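Long-range contacts in anthranilate-CoA ligase (Stigmatella aurantiaca, PDB 4WV3), which belongs to the ANL superfamily of AMP-binding enzymes, with a large N-terminal part and a smaller C-terminal domain: residues 11-17 with 78-82; 46-50 with 157-161; 394-398 with 409-413. One frame throughout, in Å; residues are numbered along the deposited sequence.

Contact 1: residues 11-17 with 78-82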
ATOM      1  N   ASN A  11     -17.767  -8.495 -13.646  1.00 14.42           N
ATOM      2  CA  ASN A  11     -17.852  -8.169 -12.229  1.00 12.42           C
ATOM      3  C   ASN A  11     -16.644  -8.730 -11.488  1.00 11.85           C
ATOM      4  O   ASN A  11     -16.263  -9.883 -11.692  1.00 16.77           O
ATOM      5  CB  ASN A  11     -19.151  -8.704 -11.624  1.00 10.26           C
ATOM      6  CG  ASN A  11     -19.484  -8.058 -10.292  1.00 13.85           C
ATOM      7  OD1 ASN A  11     -18.872  -8.366  -9.270  1.00 16.54           O
ATOM      8  ND2 ASN A  11     -20.463  -7.160 -10.297  1.00 15.32           N
ATOM      9  N   ALA A  12     -16.048  -7.911 -10.627  1.00 15.46           N
ATOM     10  CA  ALA A  12     -14.821  -8.279  -9.927  1.00 15.33           C
ATOM     11  C   ALA A  12     -15.025  -9.393  -8.901  1.00 16.61           C
ATOM     12  O   ALA A  12     -14.061  -9.892  -8.322  1.00 19.49           O
ATOM     13  CB  ALA A  12     -14.199  -7.054  -9.269  1.00 10.73           C
ATOM     14  N   VAL A  13     -16.275  -9.786  -8.680  1.00 14.23           N
ATOM     15  CA  VAL A  13     -16.565 -10.903  -7.790  1.00 14.97           C
ATOM     16  C   VAL A  13     -16.085 -12.207  -8.429  1.00 21.52           C
ATOM     17  O   VAL A  13     -15.962 -13.235  -7.761  1.00 22.49           O
ATOM     18  CB  VAL A  13     -18.070 -10.996  -7.453  1.00 15.73           C
ATOM     19  CG1 VAL A  13     -18.847 -11.562  -8.631  1.00 16.11           C
ATOM     20  CG2 VAL A  13     -18.290 -11.841  -6.205  1.00 13.88           C
ATOM     21  N   ASP A  14     -15.801 -12.150  -9.726  1.00 17.97           N
ATOM     22  CA  ASP A  14     -15.266 -13.298 -10.446  1.00 17.60           C
ATOM     23  C   ASP A  14     -13.884 -13.680  -9.927  1.00 18.29           C
ATOM     24  O   ASP A  14     -13.472 -14.831 -10.044  1.00 18.32           O
ATOM     25  CB  ASP A  14     -15.203 -13.013 -11.948  1.00 16.15           C
ATOM     26  CG  ASP A  14     -14.698 -14.200 -12.741  1.00 21.31           C
ATOM     27  OD1 ASP A  14     -15.478 -15.152 -12.954  1.00 28.76           O
ATOM     28  OD2 ASP A  14     -13.519 -14.181 -13.151  1.00 19.99           O
ATOM     29  N   ILE A  15     -13.176 -12.707  -9.358  1.00 19.73           N
ATOM     30  CA  ILE A  15     -11.883 -12.949  -8.722  1.00 19.36           C
ATOM     31  C   ILE A  15     -12.009 -14.077  -7.702  1.00 21.75           C
ATOM     32  O   ILE A  15     -11.142 -14.947  -7.602  1.00 15.59           O
ATOM     33  CB  ILE A  15     -11.351 -11.671  -8.037  1.00 14.03           C
ATOM     34  CG1 ILE A  15     -10.983 -10.618  -9.085  1.00 15.69           C
ATOM     35  CG2 ILE A  15     -10.143 -11.978  -7.163  1.00 11.38           C
ATOM     36  CD1 ILE A  15      -9.833 -11.025  -9.981  1.00 14.21           C
ATOM     37  N   LEU A  16     -13.115 -14.062  -6.965  1.00 19.23           N
ATOM     38  CA  LEU A  16     -13.437 -15.126  -6.027  1.00 19.86           C
ATOM     39  C   LEU A  16     -14.137 -16.287  -6.729  1.00 17.53           C
ATOM     40  O   LEU A  16     -13.818 -17.451  -6.489  1.00 20.75           O
ATOM     41  CB  LEU A  16     -14.332 -14.584  -4.910  1.00 19.20           C
ATOM     42  CG  LEU A  16     -15.160 -15.600  -4.118  1.00 20.15           C
ATOM     43  CD1 LEU A  16     -14.269 -16.519  -3.292  1.00 16.74           C
ATOM     44  CD2 LEU A  16     -16.180 -14.892  -3.237  1.00 14.97           C
ATOM     45  N   GLU A  17     -15.082 -15.963  -7.604  1.00 15.52           N
ATOM     46  CA  GLU A  17     -15.968 -16.969  -8.186  1.00 19.44           C
ATOM     47  C   GLU A  17     -15.387 -17.751  -9.367  1.00 23.34           C
ATOM     48  O   GLU A  17     -16.042 -18.648  -9.899  1.00 26.12           O
ATOM     49  CB  GLU A  17     -17.314 -16.344  -8.566  1.00 18.33           C
ATOM     50  CG  GLU A  17     -18.112 -15.850  -7.370  1.00 16.18           C
ATOM     51  CD  GLU A  17     -19.508 -15.391  -7.743  1.00 22.15           C
ATOM     52  OE1 GLU A  17     -19.864 -15.466  -8.938  1.00 28.53           O
ATOM     53  OE2 GLU A  17     -20.251 -14.957  -6.837  1.00 17.37           O
ATOM     54  N   PHE A  78     -16.538  -8.445  -1.091  1.00 15.12           N
ATOM     55  CA  PHE A  78     -17.081  -9.157  -2.242  1.00 14.80           C
ATOM     56  C   PHE A  78     -18.606  -9.159  -2.255  1.00 12.65           C
ATOM     57  O   PHE A  78     -19.223  -9.337  -3.303  1.00 15.75           O
ATOM     58  CB  PHE A  78     -16.525 -10.579  -2.319  1.00  9.94           C
ATOM     59  CG  PHE A  78     -15.143 -10.650  -2.901  1.00 10.99           C
ATOM     60  CD1 PHE A  78     -14.949 -10.532  -4.266  1.00 13.90           C
ATOM     61  CD2 PHE A  78     -14.038 -10.826  -2.085  1.00 14.62           C
ATOM     62  CE1 PHE A  78     -13.680 -10.592  -4.810  1.00 13.02           C
ATOM     63  CE2 PHE A  78     -12.765 -10.887  -2.622  1.00 13.63           C
ATOM     64  CZ  PHE A  78     -12.587 -10.770  -3.987  1.00 11.24           C
ATOM     65  N   GLY A  79     -19.210  -8.953  -1.090  1.00 12.66           N
ATOM     66  CA  GLY A  79     -20.650  -8.803  -1.006  1.00 14.53           C
ATOM     67  C   GLY A  79     -21.089  -7.500  -1.649  1.00 17.22           C
ATOM     68  O   GLY A  79     -22.106  -7.446  -2.341  1.00 17.93           O
ATOM     69  N   ILE A  80     -20.309  -6.449  -1.417  1.00 15.64           N
ATOM     70  CA  ILE A  80     -20.580  -5.133  -1.985  1.00 14.93           C
ATOM     71  C   ILE A  80     -20.330  -5.116  -3.493  1.00 17.36           C
ATOM     72  O   ILE A  80     -21.155  -4.622  -4.263  1.00 18.77           O
ATOM     73  CB  ILE A  80     -19.698  -4.055  -1.326  1.00 15.77           C
ATOM     74  CG1 ILE A  80     -20.031  -3.922   0.160  1.00 10.94           C
ATOM     75  CG2 ILE A  80     -19.874  -2.717  -2.024  1.00 12.64           C
ATOM     76  CD1 ILE A  80     -18.944  -3.242   0.963  1.00 10.75           C
ATOM     77  N   VAL A  81     -19.188  -5.659  -3.902  1.00 16.97           N
ATOM     78  CA  VAL A  81     -18.790  -5.663  -5.307  1.00 15.20           C
ATOM     79  C   VAL A  81     -19.759  -6.454  -6.185  1.00 15.98           C
ATOM     80  O   VAL A  81     -20.144  -6.001  -7.265  1.00 14.90           O
ATOM     81  CB  VAL A  81     -17.357  -6.214  -5.480  1.00 16.81           C
ATOM     82  CG1 VAL A  81     -17.036  -6.439  -6.949  1.00 15.69           C
ATOM     83  CG2 VAL A  81     -16.347  -5.265  -4.847  1.00 13.16           C
ATOM     84  N   LYS A  82     -20.160  -7.631  -5.713  1.00 14.36           N
ATOM     85  CA  LYS A  82     -21.078  -8.486  -6.460  1.00 13.92           C
ATOM     86  C   LYS A  82     -22.427  -7.809  -6.674  1.00 18.43           C
ATOM     87  O   LYS A  82     -23.100  -8.037  -7.680  1.00 16.87           O
ATOM     88  CB  LYS A  82     -21.274  -9.820  -5.740  1.00 17.06           C
ATOM     89  CG  LYS A  82     -22.146 -10.808  -6.495  1.00 17.37           C
ATOM     90  CD  LYS A  82     -22.083 -12.189  -5.876  1.00 16.90           C
ATOM     91  CE  LYS A  82     -22.921 -13.176  -6.666  1.00 17.77           C
ATOM     92  NZ  LYS A  82     -22.768 -14.564  -6.153  1.00 17.65           N
TER
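K82 reaches E17 because its CG stands trans to the backbone N (chi1 -176°) and every later torsion is extended, while E17 also runs out straight beyond CG. The two side chains meet at about a right angle, and K82 NZ lies 2.6 Å from E17 OE2, a salt bridge that uses the syn lone pair of the carboxylate. The aliphatic shaft of K82 is covered on the way by V13, with CG2 of V13 3.6 Å from CB of K82. At the start of 11-17, N11 divides its amide between two jobs. OD1 caps the turn by accepting from V13 N at 3.0 Å, in the carbonyl plane on a lone pair, and ND2 donates to V81 O at 3.3 Å (N-H...O 148°). A12 CB rests on V81 CG1 at 3.7 Å. The F78 ring, one turn earlier on the helix, takes L16 CB over one face, a CH-pi contact 4.2 Å from the centroid, and A12 O at its edge. The turn 11-14 and short helix 14-17 thus pack on the C-terminal end of helix 71-83, with helix 221-234 touching I15, L16 and F78, and helix 38-54 touching L16.

Contact 2: residues 46-50 with 157-161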
ATOM      1  N   ASN A  46     -22.555 -13.633  -0.450  1.00 18.05           N
ATOM      2  CA  ASN A  46     -23.890 -13.598  -1.035  1.00 20.17           C
ATOM      3  C   ASN A  46     -24.940 -13.192  -0.008  1.00 20.09           C
ATOM      4  O   ASN A  46     -25.945 -12.567  -0.346  1.00 20.00           O
ATOM      5  CB  ASN A  46     -24.246 -14.949  -1.657  1.00 17.22           C
ATOM      6  CG  ASN A  46     -23.404 -15.267  -2.875  1.00 21.50           C
ATOM      7  OD1 ASN A  46     -22.855 -14.370  -3.513  1.00 20.75           O
ATOM      8  ND2 ASN A  46     -23.302 -16.549  -3.208  1.00 17.68           N
ATOM      9  N   GLN A  47     -24.695 -13.549   1.249  1.00 18.31           N
ATOM     10  CA  GLN A  47     -25.565 -13.134   2.341  1.00 18.84           C
ATOM     11  C   GLN A  47     -25.418 -11.639   2.590  1.00 20.87           C
ATOM     12  O   GLN A  47     -26.402 -10.945   2.847  1.00 18.23           O
ATOM     13  CB  GLN A  47     -25.243 -13.917   3.614  1.00 22.52           C
ATOM     14  CG  GLN A  47     -25.663 -15.376   3.564  1.00 24.20           C
ATOM     15  CD  GLN A  47     -25.383 -16.107   4.860  1.00 22.43           C
ATOM     16  OE1 GLN A  47     -24.305 -15.977   5.440  1.00 25.23           O
ATOM     17  NE2 GLN A  47     -26.359 -16.877   5.327  1.00 24.19           N
ATOM     18  N   VAL A  48     -24.183 -11.152   2.510  1.00 18.39           N
ATOM     19  CA  VAL A  48     -23.903  -9.730   2.661  1.00 16.54           C
ATOM     20  C   VAL A  48     -24.578  -8.934   1.549  1.00 20.89           C
ATOM     21  O   VAL A  48     -25.227  -7.920   1.806  1.00 21.44           O
ATOM     22  CB  VAL A  48     -22.387  -9.447   2.655  1.00 19.47           C
ATOM     23  CG1 VAL A  48     -22.115  -7.955   2.513  1.00 16.21           C
ATOM     24  CG2 VAL A  48     -21.742  -9.994   3.918  1.00 17.40           C
ATOM     25  N   GLY A  49     -24.428  -9.408   0.314  1.00 16.01           N
ATOM     26  CA  GLY A  49     -25.052  -8.776  -0.833  1.00 16.13           C
ATOM     27  C   GLY A  49     -26.562  -8.709  -0.706  1.00 21.40           C
ATOM     28  O   GLY A  49     -27.171  -7.676  -0.983  1.00 21.26           O
ATOM     29  N   ASN A  50     -27.167  -9.815  -0.282  1.00 20.25           N
ATOM     30  CA  ASN A  50     -28.606  -9.861  -0.047  1.00 20.07           C
ATOM     31  C   ASN A  50     -29.033  -8.962   1.111  1.00 18.25           C
ATOM     32  O   ASN A  50     -30.072  -8.305   1.048  1.00 20.20           O
ATOM     33  CB  ASN A  50     -29.066 -11.297   0.211  1.00 14.86           C
ATOM     34  CG  ASN A  50     -29.155 -12.118  -1.058  1.00 15.04           C
ATOM     35  OD1 ASN A  50     -29.581 -11.624  -2.102  1.00 20.51           O
ATOM     36  ND2 ASN A  50     -28.752 -13.382  -0.977  1.00 15.92           N
ATOM     37  N   THR A 157     -27.866 -17.905   0.779  1.00 24.23           N
ATOM     38  CA  THR A 157     -26.470 -17.965   0.361  1.00 21.75           C
ATOM     39  C   THR A 157     -26.318 -17.870  -1.155  1.00 22.27           C
ATOM     40  O   THR A 157     -25.219 -18.021  -1.686  1.00 24.36           O
ATOM     41  CB  THR A 157     -25.794 -19.255   0.855  1.00 18.34           C
ATOM     42  OG1 THR A 157     -26.470 -20.392   0.305  1.00 24.22           O
ATOM     43  CG2 THR A 157     -25.841 -19.329   2.373  1.00 13.98           C
ATOM     44  N   THR A 158     -27.426 -17.621  -1.845  1.00 18.16           N
ATOM     45  CA  THR A 158     -27.398 -17.463  -3.294  1.00 20.84           C
ATOM     46  C   THR A 158     -27.652 -16.012  -3.693  1.00 21.94           C
ATOM     47  O   THR A 158     -28.440 -15.310  -3.059  1.00 17.07           O
ATOM     48  CB  THR A 158     -28.426 -18.377  -3.988  1.00 19.65           C
ATOM     49  OG1 THR A 158     -29.734 -18.118  -3.463  1.00 21.36           O
ATOM     50  CG2 THR A 158     -28.074 -19.839  -3.763  1.00 22.41           C
ATOM     51  N   LEU A 159     -26.974 -15.572  -4.748  1.00 20.43           N
ATOM     52  CA  LEU A 159     -27.096 -14.202  -5.226  1.00 17.44           C
ATOM     53  C   LEU A 159     -26.642 -14.102  -6.678  1.00 19.08           C
ATOM     54  O   LEU A 159     -25.672 -14.745  -7.076  1.00 15.81           O
ATOM     55  CB  LEU A 159     -26.263 -13.259  -4.354  1.00 20.57           C
ATOM     56  CG  LEU A 159     -26.229 -11.783  -4.753  1.00 18.54           C
ATOM     57  CD1 LEU A 159     -27.617 -11.171  -4.668  1.00 16.74           C
ATOM     58  CD2 LEU A 159     -25.245 -11.011  -3.888  1.00 18.41           C
ATOM     59  N   GLU A 160     -27.351 -13.302  -7.466  1.00 19.42           N
ATOM     60  CA  GLU A 160     -26.962 -13.058  -8.848  1.00 24.04           C
ATOM     61  C   GLU A 160     -26.076 -11.822  -8.938  1.00 22.73           C
ATOM     62  O   GLU A 160     -26.406 -10.772  -8.385  1.00 25.53           O
ATOM     63  CB  GLU A 160     -28.194 -12.883  -9.738  1.00 29.16           C
ATOM     64  CG  GLU A 160     -29.018 -14.147  -9.934  1.00 39.67           C
ATOM     65  CD  GLU A 160     -28.388 -15.120 -10.916  1.00 52.80           C
ATOM     66  OE1 GLU A 160     -27.299 -14.818 -11.448  1.00 53.03           O
ATOM     67  OE2 GLU A 160     -28.989 -16.188 -11.160  1.00 60.28           O
ATOM     68  N   ALA A 161     -24.951 -11.953  -9.634  1.00 17.76           N
ATOM     69  CA  ALA A 161     -24.036 -10.834  -9.816  1.00 20.28           C
ATOM     70  C   ALA A 161     -24.682  -9.752 -10.673  1.00 21.31           C
ATOM     71  O   ALA A 161     -25.400 -10.050 -11.628  1.00 27.13           O
ATOM     72  CB  ALA A 161     -22.732 -11.307 -10.441  1.00 17.44           C
TER
HETATM   73  O   HOH W   1     -31.010 -13.218  -4.038  1.00 14.52           O
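N46 and N50, one helical turn apart, each donate a side-chain N-H to a carbonyl of the adjoining loop. N46 ND2 meets T157 O at 2.9 Å (N-H...O 156°), and N50 ND2 meets T158 O, also at 2.9 Å (164°). In both bonds the acceptor lies close to the plane of the asparagine amide. Seen from the carbonyls, however, neither donor is in plane: N46 comes from above that of T157, and N50 is tilted from that of T158. The other halves of the two amides are also occupied. N46 OD1 accepts from K82, and N50 OD1 accepts from a water at 2.9 Å, which also makes a weak, long bond to T158 O. N50 ND2 has a further acceptor in P156 O.

Outside this polar row, L159 supplies the hydrocarbon surface, packed against the asparagine amides and the bare backbone at G49. A chi1 of 177° swings CG of L159 away from its own backbone N and aims the branch at the helix. CB lies 3.7 Å from N46 OD1, CD2 lies 3.8 Å from the CA of G49, where the helix has no side chain, and CD1 passes N50 in the reverse direction, 4.0 Å from its CG. Farther out, Q47 runs beside T157 and points the same way, its NE2 3.9 Å from T157 CG2; the polar partner of that NE2 is Q155 O.

Since 157-161 has no regular secondary structure, its carbonyls find donors in side chains instead of a neighbouring strand. Successive peptide groups are read by asparagines spaced four residues apart on helix 38-54, and the partners of each amide agree with the modelled orientation of its oxygen and nitrogen.

Contact 3: residues 394-398 with 409-413. With 3UK (5'-O-[(S)-[(2-aminobenzoyl)oxy](hydroxy)phosphoryl]adenosine), chain C.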
ATOM      1  N   ALA A 394       0.619  10.758 -14.097  1.00 14.97           N
ATOM      2  CA  ALA A 394       1.679  11.369 -13.306  1.00 13.94           C
ATOM      3  C   ALA A 394       1.607  10.880 -11.864  1.00 15.27           C
ATOM      4  O   ALA A 394       0.604  11.085 -11.182  1.00 21.09           O
ATOM      5  CB  ALA A 394       1.572  12.883 -13.359  1.00 15.26           C
ATOM      6  N   THR A 395       2.671  10.228 -11.405  1.00 15.62           N
ATOM      7  CA  THR A 395       2.695   9.661 -10.061  1.00 19.11           C
ATOM      8  C   THR A 395       3.288  10.627  -9.041  1.00 19.33           C
ATOM      9  O   THR A 395       3.140  10.434  -7.833  1.00 18.13           O
ATOM     10  CB  THR A 395       3.488   8.340 -10.016  1.00 16.33           C
ATOM     11  OG1 THR A 395       4.843   8.578 -10.419  1.00 15.75           O
ATOM     12  CG2 THR A 395       2.860   7.310 -10.942  1.00 16.12           C
ATOM     13  N   GLY A 396       3.958  11.664  -9.533  1.00 19.60           N
ATOM     14  CA  GLY A 396       4.600  12.639  -8.669  1.00 15.08           C
ATOM     15  C   GLY A 396       5.945  12.151  -8.164  1.00 21.76           C
ATOM     16  O   GLY A 396       6.430  12.598  -7.125  1.00 22.34           O
ATOM     17  N   ASP A 397       6.549  11.230  -8.909  1.00 21.04           N
ATOM     18  CA  ASP A 397       7.828  10.645  -8.522  1.00 19.73           C
ATOM     19  C   ASP A 397       8.961  11.072  -9.447  1.00 17.66           C
ATOM     20  O   ASP A 397       8.754  11.303 -10.637  1.00 19.33           O
ATOM     21  CB  ASP A 397       7.735   9.118  -8.508  1.00 15.00           C
ATOM     22  CG  ASP A 397       6.869   8.599  -7.382  1.00 17.37           C
ATOM     23  OD1 ASP A 397       7.102   8.996  -6.220  1.00 16.77           O
ATOM     24  OD2 ASP A 397       5.951   7.801  -7.659  1.00 17.59           O
ATOM     25  N   LYS A 398      10.160  11.171  -8.883  1.00 19.56           N
ATOM     26  CA  LYS A 398      11.363  11.414  -9.667  1.00 17.69           C
ATOM     27  C   LYS A 398      12.157  10.119  -9.792  1.00 16.79           C
ATOM     28  O   LYS A 398      12.447   9.459  -8.795  1.00 19.62           O
ATOM     29  CB  LYS A 398      12.219  12.506  -9.023  1.00 19.54           C
ATOM     30  CG  LYS A 398      11.748  13.927  -9.304  1.00 22.90           C
ATOM     31  CD  LYS A 398      11.895  14.275 -10.779  1.00 24.17           C
ATOM     32  CE  LYS A 398      11.804  15.777 -11.015  1.00 19.65           C
ATOM     33  NZ  LYS A 398      10.490  16.335 -10.600  1.00 21.75           N
ATOM     34  N   HIS A 409      14.512   5.110  -7.711  1.00 17.85           N
ATOM     35  CA  HIS A 409      13.650   6.143  -7.154  1.00 15.75           C
ATOM     36  C   HIS A 409      14.474   7.258  -6.522  1.00 18.65           C
ATOM     37  O   HIS A 409      15.155   7.043  -5.520  1.00 21.30           O
ATOM     38  CB  HIS A 409      12.718   5.537  -6.106  1.00 15.79           C
ATOM     39  CG  HIS A 409      11.639   6.468  -5.645  1.00 21.21           C
ATOM     40  ND1 HIS A 409      11.191   6.500  -4.342  1.00 16.75           N
ATOM     41  CD2 HIS A 409      10.913   7.393  -6.316  1.00 15.44           C
ATOM     42  CE1 HIS A 409      10.236   7.405  -4.229  1.00 13.89           C
ATOM     43  NE2 HIS A 409      10.048   7.961  -5.413  1.00 13.88           N
ATOM     44  N   ALA A 410      14.414   8.446  -7.112  1.00 18.07           N
ATOM     45  CA  ALA A 410      15.092   9.604  -6.546  1.00 18.01           C
ATOM     46  C   ALA A 410      14.302  10.123  -5.352  1.00 20.20           C
ATOM     47  O   ALA A 410      14.856  10.744  -4.446  1.00 16.25           O
ATOM     48  CB  ALA A 410      15.254  10.692  -7.594  1.00 15.55           C
ATOM     49  N   GLY A 411      13.001   9.853  -5.360  1.00 18.76           N
ATOM     50  CA  GLY A 411      12.119  10.285  -4.292  1.00 16.90           C
ATOM     51  C   GLY A 411      10.894  10.984  -4.838  1.00 17.00           C
ATOM     52  O   GLY A 411      10.787  11.202  -6.046  1.00 19.04           O
ATOM     53  N   ARG A 412       9.960  11.322  -3.954  1.00 16.95           N
ATOM     54  CA  ARG A 412       8.820  12.143  -4.333  1.00 16.09           C
ATOM     55  C   ARG A 412       9.342  13.473  -4.851  1.00 16.63           C
ATOM     56  O   ARG A 412      10.387  13.949  -4.407  1.00 17.54           O
ATOM     57  CB  ARG A 412       7.900  12.381  -3.135  1.00 20.27           C
ATOM     58  CG  ARG A 412       7.185  11.142  -2.626  1.00 13.64           C
ATOM     59  CD  ARG A 412       6.106  10.690  -3.594  1.00 19.03           C
ATOM     60  NE  ARG A 412       5.110  11.729  -3.833  1.00 25.95           N
ATOM     61  CZ  ARG A 412       4.021  11.563  -4.578  1.00 28.76           C
ATOM     62  NH1 ARG A 412       3.781  10.393  -5.156  1.00 21.17           N
ATOM     63  NH2 ARG A 412       3.169  12.566  -4.744  1.00 22.60           N
ATOM     64  N   SER A 413       8.619  14.070  -5.793  1.00 20.19           N
ATOM     65  CA  SER A 413       9.025  15.350  -6.360  1.00 21.11           C
ATOM     66  C   SER A 413       9.061  16.432  -5.280  1.00 19.34           C
ATOM     67  O   SER A 413       9.861  17.364  -5.348  1.00 17.95           O
ATOM     68  CB  SER A 413       8.088  15.753  -7.499  1.00 22.76           C
ATOM     69  OG  SER A 413       8.593  16.874  -8.203  1.00 35.45           O
TER
HETATM   70  C10 3UK C 601       5.678   5.561  -3.465  1.00 15.41           C
HETATM   71  C15 3UK C 601       7.364   3.775  -3.887  1.00 14.30           C
HETATM   72  C17 3UK C 601       9.690   3.715  -4.279  1.00 16.80           C
HETATM   73  C21 3UK C 601       5.692   6.294  -4.778  1.00 16.10           C
HETATM   74  C26 3UK C 601       1.417   1.151  -3.555  1.00 15.05           C
HETATM   75  C28 3UK C 601       2.564  -0.867  -4.218  1.00 16.55           C
HETATM   76  O01 3UK C 601       2.122   2.844  -1.984  1.00 18.22           O
HETATM   77  C02 3UK C 601       1.421   2.600  -2.940  1.00 17.11           C
HETATM   78  O03 3UK C 601       0.347   3.470  -3.273  1.00 21.84           O
HETATM   79  P04 3UK C 601       0.200   4.897  -2.586  1.00 17.89           P
HETATM   80  O05 3UK C 601      -1.091   5.584  -3.130  1.00 26.99           O
HETATM   81  O06 3UK C 601       1.447   5.855  -2.910  1.00 11.48           O
HETATM   82  C07 3UK C 601       2.224   5.633  -4.097  1.00 10.92           C
HETATM   83  C08 3UK C 601       3.544   6.328  -3.929  1.00  9.51           C
HETATM   84  O09 3UK C 601       4.350   5.620  -2.961  1.00 16.06           O
HETATM   85  N11 3UK C 601       6.071   4.201  -3.642  1.00 15.39           N
HETATM   86  C12 3UK C 601       5.243   3.115  -3.587  1.00 14.80           C
HETATM   87  N13 3UK C 601       5.991   1.997  -3.798  1.00 14.71           N
HETATM   88  C14 3UK C 601       7.309   2.378  -3.987  1.00 14.12           C
HETATM   89  N16 3UK C 601       8.552   4.416  -4.035  1.00 13.53           N
HETATM   90  N18 3UK C 601       9.706   2.393  -4.384  1.00 19.80           N
HETATM   91  C19 3UK C 601       8.573   1.686  -4.249  1.00 16.53           C
HETATM   92  N20 3UK C 601       8.599   0.271  -4.362  1.00 15.28           N
HETATM   93  O22 3UK C 601       6.153   7.617  -4.581  1.00 13.20           O
HETATM   94  C23 3UK C 601       4.299   6.308  -5.195  1.00 11.91           C
HETATM   95  O24 3UK C 601       4.026   7.499  -5.961  1.00 18.26           O
HETATM   96  O25 3UK C 601       0.055   4.725  -1.083  1.00 14.46           O
HETATM   97  C27 3UK C 601       2.584   0.434  -3.659  1.00 15.38           C
HETATM   98  C29 3UK C 601       1.330  -1.437  -4.678  1.00 15.17           C
HETATM   99  C30 3UK C 601       0.162  -0.720  -4.577  1.00 15.68           C
HETATM  100  C31 3UK C 601       0.180   0.580  -4.016  1.00 16.48           C
HETATM  101  N32 3UK C 601      -1.062   1.345  -3.907  1.00 18.68           N
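D397 starts with CB 4.0 Å from H409 NE2, and its chi1 of -70° turns the carboxylate to where both H409 NE2 and the ribose hydroxyls of 3UK can reach it. OD1 accepts from H409 NE2 at 3.2 Å; the N-H arrives from above the carboxylate plane, and that plane stands nearly square to the imidazole ring, 86° apart. OD1 also faces the ribose hydroxyl O22, although the modelled separation is too short to be trusted. OD2 takes the second hydroxyl, O24, at 2.6 Å, and accepts from T395 OG1 at 3.1 Å on its anti side, 33° out of plane.

R412 curls back alongside, through bends at chi2 and chi3, toward T395 and G396. Its guanidinium has G396 O over the centre of one face. NH1 makes weak bonds to T395 O and to 3UK O24, and forms only a long ion pair with D397 OD1. The ring of H409 meanwhile carries N16 of the ligand's adenine over one face.

The backbones that carry these side chains form an antiparallel hairpin. K398 N donates to G411 O at 2.9 Å, A410 N donates to K398 O at 2.8 Å, and S413 N reaches G396 O at 3.0 Å. A410 and G411 both face K398, a classic beta bulge.

T395-G396-D397 matches the TGD signature of this superfamily, whose aspartate meets the nucleotide ribose. Here one carboxylate serves both ribose hydroxyls while H409 and T395 help fix its rotation, so the strand pairing probably helps to place the groups that receive the ribose.

In the fold
Contacts 1 and 2 form one neighbourhood: their centres are 10 Å apart, their segments alternate along the chain, and K82 NZ lies 2.6 Å from N46 OD1, a probable hydrogen bond joining helix 71-83 to helix 38-54. The same nitrogen makes a weak approach to L159 O, so K82 has neighbours in both segments of contact 2 besides E17. Contact 3 lies across the chain's centre from both, about 33 Å from contact 1 and 42 Å from contact 2 between centres; its nearest atoms are about 22 and 32 Å away. It alone of the three contributes to the 3UK pocket, where T221, D315, T320 and K506 make further hydrogen bonds to the ligand.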